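PDB 3RCY: mandelate racemase/muconate lactonizing enzyme-like protein, which is an enolase-superfamily isomerase-like enzyme of unassigned substrate that binds magnesium and probably abstracts a proton next to a carboxylate of its substrate. Local coordinates for residues Pro124-Tyr129 / Leu333-Ile338; Ala321-Ala326 / Gly356-Pro361. One frame throughout, in Å; residues are numbered along the deposited sequence.

Interaction 1 of 2, residues Pro124-Tyr129 / Leu333-Ile338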
ATOM      1  N   PRO A 124      41.242   2.981  -2.780  1.00 19.00           N
ATOM      2  CA  PRO A 124      42.636   2.673  -3.132  1.00 19.88           C
ATOM      3  C   PRO A 124      42.849   1.201  -3.528  1.00 20.28           C
ATOM      4  O   PRO A 124      43.766   0.908  -4.286  1.00 20.66           O
ATOM      5  CB  PRO A 124      43.417   3.017  -1.855  1.00 20.29           C
ATOM      6  CG  PRO A 124      42.522   3.923  -1.070  1.00 26.99           C
ATOM      7  CD  PRO A 124      41.119   3.475  -1.394  1.00 19.60           C
ATOM      8  N   ARG A 125      42.024   0.293  -3.004  1.00 20.11           N
ATOM      9  CA  ARG A 125      42.024  -1.106  -3.433  1.00 21.11           C
ATOM     10  C   ARG A 125      40.574  -1.618  -3.562  1.00 20.23           C
ATOM     11  O   ARG A 125      39.738  -1.423  -2.657  1.00 19.52           O
ATOM     12  CB  ARG A 125      42.842  -2.005  -2.484  1.00 23.33           C
ATOM     13  CG  ARG A 125      44.356  -1.710  -2.439  1.00 36.78           C
ATOM     14  CD  ARG A 125      45.219  -2.985  -2.480  1.00 26.66           C
ATOM     15  NE  ARG A 125      45.343  -3.525  -3.834  1.00 36.89           N
ATOM     16  CZ  ARG A 125      45.962  -4.665  -4.154  1.00 28.52           C
ATOM     17  NH1 ARG A 125      46.004  -5.059  -5.424  1.00 36.96           N
ATOM     18  NH2 ARG A 125      46.530  -5.421  -3.215  1.00 37.15           N
ATOM     19  N   ILE A 126      40.296  -2.249  -4.696  1.00 18.29           N
ATOM     20  CA  ILE A 126      38.959  -2.737  -5.011  1.00 17.61           C
ATOM     21  C   ILE A 126      38.900  -4.251  -4.797  1.00 16.74           C
ATOM     22  O   ILE A 126      39.714  -4.997  -5.339  1.00 16.74           O
ATOM     23  CB  ILE A 126      38.571  -2.375  -6.465  1.00 17.45           C
ATOM     24  CG1 ILE A 126      38.601  -0.846  -6.658  1.00 15.23           C
ATOM     25  CG2 ILE A 126      37.213  -2.970  -6.831  1.00 14.96           C
ATOM     26  CD1 ILE A 126      38.818  -0.390  -8.111  1.00 17.99           C
ATOM     27  N   ARG A 127      37.948  -4.693  -3.989  1.00 16.07           N
ATOM     28  CA  ARG A 127      37.736  -6.113  -3.743  1.00 15.93           C
ATOM     29  C   ARG A 127      37.332  -6.819  -5.038  1.00 15.83           C
ATOM     30  O   ARG A 127      36.417  -6.371  -5.732  1.00 16.00           O
ATOM     31  CB  ARG A 127      36.655  -6.286  -2.686  1.00 16.09           C
ATOM     32  CG  ARG A 127      36.516  -7.681  -2.153  1.00 16.83           C
ATOM     33  CD  ARG A 127      35.490  -7.708  -1.023  1.00 16.68           C
ATOM     34  NE  ARG A 127      35.232  -9.077  -0.597  1.00 16.76           N
ATOM     35  CZ  ARG A 127      34.213  -9.459   0.164  1.00 16.54           C
ATOM     36  NH1 ARG A 127      33.318  -8.575   0.590  1.00 16.36           N
ATOM     37  NH2 ARG A 127      34.085 -10.740   0.488  1.00 16.78           N
ATOM     38  N   ALA A 128      38.027  -7.907  -5.365  1.00 15.44           N
ATOM     39  CA  ALA A 128      37.737  -8.679  -6.573  1.00 14.76           C
ATOM     40  C   ALA A 128      37.141 -10.038  -6.234  1.00 14.07           C
ATOM     41  O   ALA A 128      37.325 -10.554  -5.126  1.00 14.46           O
ATOM     42  CB  ALA A 128      39.012  -8.866  -7.417  1.00 14.75           C
ATOM     43  N   TYR A 129      36.432 -10.620  -7.193  1.00 12.87           N
ATOM     44  CA  TYR A 129      36.027 -12.021  -7.077  1.00 12.49           C
ATOM     45  C   TYR A 129      36.101 -12.715  -8.430  1.00 12.73           C
ATOM     46  O   TYR A 129      36.213 -12.062  -9.472  1.00 13.20           O
ATOM     47  CB  TYR A 129      34.619 -12.147  -6.482  1.00 11.77           C
ATOM     48  CG  TYR A 129      33.453 -11.923  -7.438  1.00 14.12           C
ATOM     49  CD1 TYR A 129      32.869 -10.664  -7.561  1.00 11.45           C
ATOM     50  CD2 TYR A 129      32.905 -12.980  -8.184  1.00 11.52           C
ATOM     51  CE1 TYR A 129      31.788 -10.448  -8.401  1.00 13.22           C
ATOM     52  CE2 TYR A 129      31.817 -12.775  -9.037  1.00 13.55           C
ATOM     53  CZ  TYR A 129      31.263 -11.501  -9.135  1.00 11.64           C
ATOM     54  OH  TYR A 129      30.193 -11.265  -9.960  1.00 12.82           O
ATOM     55  N   LEU A 333      30.810  -2.886  -3.811  1.00 12.44           N
ATOM     56  CA  LEU A 333      30.932  -4.153  -3.085  1.00 12.70           C
ATOM     57  C   LEU A 333      32.177  -4.909  -3.563  1.00 13.22           C
ATOM     58  O   LEU A 333      33.117  -5.104  -2.800  1.00 13.65           O
ATOM     59  CB  LEU A 333      29.670  -5.016  -3.247  1.00 12.27           C
ATOM     60  CG  LEU A 333      29.660  -6.441  -2.661  1.00 17.99           C
ATOM     61  CD1 LEU A 333      30.067  -6.501  -1.162  1.00 12.02           C
ATOM     62  CD2 LEU A 333      28.288  -7.036  -2.863  1.00 11.91           C
ATOM     63  N   MET A 334      32.176  -5.328  -4.828  1.00 13.02           N
ATOM     64  CA  MET A 334      33.311  -6.045  -5.410  1.00 13.55           C
ATOM     65  C   MET A 334      33.233  -6.047  -6.943  1.00 13.19           C
ATOM     66  O   MET A 334      32.172  -5.763  -7.507  1.00 13.13           O
ATOM     67  CB  MET A 334      33.387  -7.482  -4.861  1.00 14.16           C
ATOM     68  CG  MET A 334      32.121  -8.324  -5.080  1.00 16.38           C
ATOM     69  SD  MET A 334      32.220  -9.968  -4.331  1.00 15.47           S
ATOM     70  CE  MET A 334      31.942  -9.616  -2.593  1.00 16.52           C
ATOM     71  N   CYS A 335      34.354  -6.347  -7.602  1.00 12.93           N
ATOM     72  CA  CYS A 335      34.412  -6.415  -9.067  1.00 13.31           C
ATOM     73  C   CYS A 335      34.661  -7.830  -9.551  1.00 13.61           C
ATOM     74  O   CYS A 335      35.687  -8.433  -9.226  1.00 14.00           O
ATOM     75  CB  CYS A 335      35.511  -5.501  -9.623  1.00 13.35           C
ATOM     76  SG  CYS A 335      35.017  -3.790  -9.769  1.00 18.77           S
ATOM     77  N   GLU A 336      33.725  -8.353 -10.337  1.00 13.76           N
ATOM     78  CA  GLU A 336      33.905  -9.632 -11.031  1.00 13.86           C
ATOM     79  C   GLU A 336      35.149  -9.552 -11.914  1.00 13.47           C
ATOM     80  O   GLU A 336      35.371  -8.547 -12.573  1.00 12.79           O
ATOM     81  CB  GLU A 336      32.663  -9.929 -11.884  1.00 14.50           C
ATOM     82  CG  GLU A 336      32.551 -11.358 -12.402  1.00 17.29           C
ATOM     83  CD  GLU A 336      31.133 -11.708 -12.869  1.00 15.70           C
ATOM     84  OE1 GLU A 336      30.319 -10.786 -13.102  1.00 17.21           O
ATOM     85  OE2 GLU A 336      30.829 -12.918 -13.000  1.00 18.36           O
ATOM     86  N   SER A 337      35.948 -10.619 -11.916  1.00 14.20           N
ATOM     87  CA  SER A 337      37.195 -10.664 -12.671  1.00 14.69           C
ATOM     88  C   SER A 337      37.422 -12.043 -13.291  1.00 14.74           C
ATOM     89  O   SER A 337      36.945 -13.064 -12.779  1.00 14.52           O
ATOM     90  CB  SER A 337      38.382 -10.279 -11.774  1.00 14.94           C
ATOM     91  OG  SER A 337      38.140  -9.047 -11.099  1.00 19.55           O
ATOM     92  N   ILE A 338      38.142 -12.061 -14.409  1.00 14.98           N
ATOM     93  CA  ILE A 338      38.459 -13.299 -15.111  1.00 15.36           C
ATOM     94  C   ILE A 338      39.956 -13.310 -15.401  1.00 16.21           C
ATOM     95  O   ILE A 338      40.477 -12.430 -16.108  1.00 16.32           O
ATOM     96  CB  ILE A 338      37.659 -13.457 -16.439  1.00 15.28           C
ATOM     97  CG1 ILE A 338      36.151 -13.273 -16.202  1.00 15.04           C
ATOM     98  CG2 ILE A 338      37.957 -14.832 -17.081  1.00 15.36           C
ATOM     99  CD1 ILE A 338      35.298 -13.272 -17.483  1.00 14.93           C
TER
HETATM  100  O   HOH W   1      33.142  -5.448   0.242  1.00 16.38           O
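Tyr129 lays its ring against Glu336 and Met334, the two side chains that the strand at 335-336 and the residue before it bring alongside. Its CG stands between the backbone N and the carbonyl carbon (chi1 80°), which folds the ring back over the neighbouring strand; Glu336 CA then sits over one face, 3.8 Å from the ring centroid, in a CH-pi contact. Met334 SD reaches Tyr129 CD1 at 3.4 Å, an oblique Met-aromatic contact in which the two side chains cross at about a right angle. Beyond its sulfur Met334 bends and sets CE over the centre of the Arg127 guanidinium, 3.6 Å from Arg127 CZ. That guanidinium ends an extended chain, forms a salt bridge with Asp205 and a hydrogen bond with Thr163, and meets Tyr396 of the second subunit in a cation-pi contact; a water in its plane bridges NH1 to Leu333 O. The Tyr129 hydroxyl and the Glu336 carboxylate both engage Lys166, and Glu336 also accepts a hydrogen bond from Leu312 N. Replacing Tyr129 by an alanine would probably cost Lys166 a hydrogen-bonding partner and open a gap beside Met334 and Glu336. The backbones pair in parallel: Cys335 N donates to Arg127 O at 2.8 Å, Tyr129 N to Cys335 O at 3.1 Å, and Ser337 N to Tyr129 O at 2.9 Å. On the face of Ala128 and Cys335, away from Tyr129 and Glu336, Cys335 SG meets Ile126 CG2 at 3.8 Å. Strand 335-336, parallel to strand 126-131, closes the modified (beta/alpha)7-beta barrel of mandelate racemase relatives; the nearest atom of the Glu336 side chain is about 5 Å from the bound magnesium ion.

Interaction 2 of 2, residues Ala321-Ala326 / Gly356-Pro361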
ATOM      1  N   ALA A 321      36.937  -0.468 -17.625  1.00 13.17           N
ATOM      2  CA  ALA A 321      35.838   0.457 -17.339  1.00 13.15           C
ATOM      3  C   ALA A 321      35.269   0.194 -15.946  1.00 13.36           C
ATOM      4  O   ALA A 321      35.103   1.130 -15.152  1.00 13.66           O
ATOM      5  CB  ALA A 321      34.738   0.384 -18.419  1.00 12.32           C
ATOM      6  N   ASN A 322      35.015  -1.079 -15.642  1.00 13.37           N
ATOM      7  CA  ASN A 322      34.535  -1.494 -14.315  1.00 13.18           C
ATOM      8  C   ASN A 322      35.422  -0.994 -13.171  1.00 13.29           C
ATOM      9  O   ASN A 322      34.928  -0.576 -12.121  1.00 13.10           O
ATOM     10  CB  ASN A 322      34.428  -3.019 -14.230  1.00 13.29           C
ATOM     11  CG  ASN A 322      33.365  -3.596 -15.151  1.00 14.07           C
ATOM     12  OD1 ASN A 322      32.580  -2.871 -15.757  1.00 13.48           O
ATOM     13  ND2 ASN A 322      33.334  -4.916 -15.249  1.00 13.43           N
ATOM     14  N   VAL A 323      36.735  -1.067 -13.379  1.00 12.85           N
ATOM     15  CA  VAL A 323      37.698  -0.712 -12.345  1.00 12.36           C
ATOM     16  C   VAL A 323      37.702   0.789 -12.066  1.00 12.66           C
ATOM     17  O   VAL A 323      37.662   1.202 -10.903  1.00 12.65           O
ATOM     18  CB  VAL A 323      39.117  -1.255 -12.679  1.00 12.33           C
ATOM     19  CG1 VAL A 323      40.174  -0.666 -11.744  1.00 12.38           C
ATOM     20  CG2 VAL A 323      39.120  -2.789 -12.592  1.00 12.07           C
ATOM     21  N   HIS A 324      37.734   1.605 -13.122  1.00 12.78           N
ATOM     22  CA  HIS A 324      37.641   3.064 -12.950  1.00 12.78           C
ATOM     23  C   HIS A 324      36.326   3.512 -12.306  1.00 12.55           C
ATOM     24  O   HIS A 324      36.311   4.401 -11.434  1.00 12.08           O
ATOM     25  CB  HIS A 324      37.867   3.761 -14.292  1.00 13.03           C
ATOM     26  CG  HIS A 324      39.293   3.709 -14.726  1.00 14.22           C
ATOM     27  ND1 HIS A 324      40.225   4.632 -14.309  1.00 13.75           N
ATOM     28  CD2 HIS A 324      39.966   2.792 -15.461  1.00 14.08           C
ATOM     29  CE1 HIS A 324      41.406   4.315 -14.810  1.00 14.96           C
ATOM     30  NE2 HIS A 324      41.280   3.195 -15.503  1.00 14.35           N
ATOM     31  N   PHE A 325      35.231   2.903 -12.756  1.00 12.33           N
ATOM     32  CA  PHE A 325      33.913   3.125 -12.177  1.00 12.16           C
ATOM     33  C   PHE A 325      33.945   2.798 -10.681  1.00 12.11           C
ATOM     34  O   PHE A 325      33.600   3.642  -9.845  1.00 12.58           O
ATOM     35  CB  PHE A 325      32.874   2.264 -12.914  1.00 12.45           C
ATOM     36  CG  PHE A 325      31.519   2.217 -12.250  1.00 14.81           C
ATOM     37  CD1 PHE A 325      30.716   3.354 -12.180  1.00 12.72           C
ATOM     38  CD2 PHE A 325      31.033   1.024 -11.730  1.00 12.65           C
ATOM     39  CE1 PHE A 325      29.459   3.306 -11.575  1.00 14.81           C
ATOM     40  CE2 PHE A 325      29.769   0.962 -11.127  1.00 14.82           C
ATOM     41  CZ  PHE A 325      28.986   2.118 -11.049  1.00 12.47           C
ATOM     42  N   ALA A 326      34.387   1.583 -10.358  1.00 11.37           N
ATOM     43  CA  ALA A 326      34.473   1.100  -8.972  1.00 11.26           C
ATOM     44  C   ALA A 326      35.380   1.957  -8.089  1.00 11.64           C
ATOM     45  O   ALA A 326      35.074   2.173  -6.916  1.00 11.60           O
ATOM     46  CB  ALA A 326      34.950  -0.337  -8.954  1.00 10.84           C
ATOM     47  N   GLY A 356      43.806 -10.869  -4.456  1.00 17.11           N
ATOM     48  CA  GLY A 356      42.358 -10.694  -4.330  1.00 16.76           C
ATOM     49  C   GLY A 356      41.840  -9.274  -4.495  1.00 16.89           C
ATOM     50  O   GLY A 356      40.651  -9.022  -4.310  1.00 16.60           O
ATOM     51  N   TYR A 357      42.724  -8.342  -4.846  1.00 17.23           N
ATOM     52  CA  TYR A 357      42.356  -6.931  -4.949  1.00 17.38           C
ATOM     53  C   TYR A 357      42.921  -6.268  -6.199  1.00 16.04           C
ATOM     54  O   TYR A 357      43.934  -6.713  -6.740  1.00 15.16           O
ATOM     55  CB  TYR A 357      42.822  -6.172  -3.705  1.00 19.33           C
ATOM     56  CG  TYR A 357      42.035  -6.506  -2.460  1.00 32.58           C
ATOM     57  CD1 TYR A 357      42.391  -7.595  -1.655  1.00 20.68           C
ATOM     58  CD2 TYR A 357      40.942  -5.737  -2.084  1.00 20.20           C
ATOM     59  CE1 TYR A 357      41.663  -7.912  -0.515  1.00 33.16           C
ATOM     60  CE2 TYR A 357      40.206  -6.043  -0.938  1.00 32.82           C
ATOM     61  CZ  TYR A 357      40.577  -7.131  -0.161  1.00 21.02           C
ATOM     62  OH  TYR A 357      39.860  -7.439   0.974  1.00 33.73           O
ATOM     63  N   ILE A 358      42.257  -5.200  -6.634  1.00 15.70           N
ATOM     64  CA  ILE A 358      42.671  -4.419  -7.795  1.00 15.80           C
ATOM     65  C   ILE A 358      43.017  -2.992  -7.392  1.00 16.44           C
ATOM     66  O   ILE A 358      42.195  -2.295  -6.791  1.00 16.34           O
ATOM     67  CB  ILE A 358      41.550  -4.344  -8.874  1.00 15.66           C
ATOM     68  CG1 ILE A 358      40.992  -5.734  -9.198  1.00 14.64           C
ATOM     69  CG2 ILE A 358      42.067  -3.659 -10.142  1.00 14.91           C
ATOM     70  CD1 ILE A 358      39.539  -5.704  -9.666  1.00 14.94           C
ATOM     71  N   THR A 359      44.221  -2.556  -7.754  1.00 17.16           N
ATOM     72  CA  THR A 359      44.643  -1.177  -7.553  1.00 18.01           C
ATOM     73  C   THR A 359      44.260  -0.346  -8.781  1.00 18.50           C
ATOM     74  O   THR A 359      44.624  -0.700  -9.903  1.00 18.71           O
ATOM     75  CB  THR A 359      46.167  -1.097  -7.282  1.00 18.61           C
ATOM     76  OG1 THR A 359      46.467  -1.840  -6.095  1.00 20.47           O
ATOM     77  CG2 THR A 359      46.623   0.349  -7.075  1.00 20.68           C
ATOM     78  N   PRO A 360      43.510   0.752  -8.576  1.00 18.66           N
ATOM     79  CA  PRO A 360      43.175   1.651  -9.690  1.00 18.90           C
ATOM     80  C   PRO A 360      44.445   2.133 -10.384  1.00 18.93           C
ATOM     81  O   PRO A 360      45.387   2.552  -9.702  1.00 19.29           O
ATOM     82  CB  PRO A 360      42.484   2.828  -8.995  1.00 18.91           C
ATOM     83  CG  PRO A 360      41.906   2.231  -7.754  1.00 20.53           C
ATOM     84  CD  PRO A 360      42.894   1.193  -7.312  1.00 18.79           C
ATOM     85  N   PRO A 361      44.490   2.049 -11.728  1.00 18.58           N
ATOM     86  CA  PRO A 361      45.674   2.523 -12.449  1.00 18.71           C
ATOM     87  C   PRO A 361      45.815   4.043 -12.392  1.00 18.56           C
ATOM     88  O   PRO A 361      44.809   4.766 -12.290  1.00 18.19           O
ATOM     89  CB  PRO A 361      45.442   2.043 -13.888  1.00 18.86           C
ATOM     90  CG  PRO A 361      44.002   1.761 -13.994  1.00 16.21           C
ATOM     91  CD  PRO A 361      43.530   1.375 -12.621  1.00 18.36           C
TER
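Val323 turns CG1 anti to its backbone N (chi1 169°) and CG2 anti to the carbonyl carbon, and so presents both methyls to Ile358. Ile358 answers with CG2, likewise anti to the backbone N (chi1 -50° places CG1 beside that nitrogen), and this one methyl meets the whole fork: it lies 3.9 Å from Val323 CG1 and equally near Val323 CG2. The two side chains slant across each other, both starting out toward the opposite segment. Val323 CG1 also touches the ring of Pro361, 4.0 Å from Pro361 CD, and approaches Pro360 at its CA. One branch of the valine is thus shared between the strand residue and the extended Pro360-Pro361 segment that follows, whereas CG2, as far as the two segments go, meets Ile358, with Ile358 CD1 at 4.2 Å. Helix 316-327 here packs on side chains of the short strand 357-358, which pairs antiparallel with strand 126-131 of the enolase-type barrel; Ile126 of that strand touches Val323 and Ala326 too, filling in the same apolar layer. One helical position further on, His324 swings its ring to Pro361, whose CG comes to 3.4 Å from His324 NE2 at an oblique angle to the ring. No hydrogen bond joins the two segments. Bonds at both nitrogens, NE2 to Leu366 O and ND1 to Trp115 N, probably restrict rotation of the imidazole, whose NE2 corner meets Pro361 CG. The indole of Trp115 meets the imidazole with the planes about 20° apart, and its NE1 bonds to Pro361 O, tying the proline to the same tryptophan that flanks the histidine.

Overall arrangement
Interactions 1 and 2 have centres about 7 Å apart and meet through strand 126-131, which pairs in parallel with strand 335-336 and antiparallel with strand 357-358. Ile126 N to Ile358 O (2.8 Å) and Ala128 N to Gly356 O (3.0 Å) are the probable hydrogen bonds between them. Along the chain the segments alternate: 124-129, 321-326, 333-338, 356-361, and helix 316-327 is the element before strand 335-336. Strand 126-131 therefore gathers the late part of the chain: interaction 1 closes the barrel near the magnesium ion, while interaction 2 packs the helix that precedes strand 335-336 against the added strand 357-358.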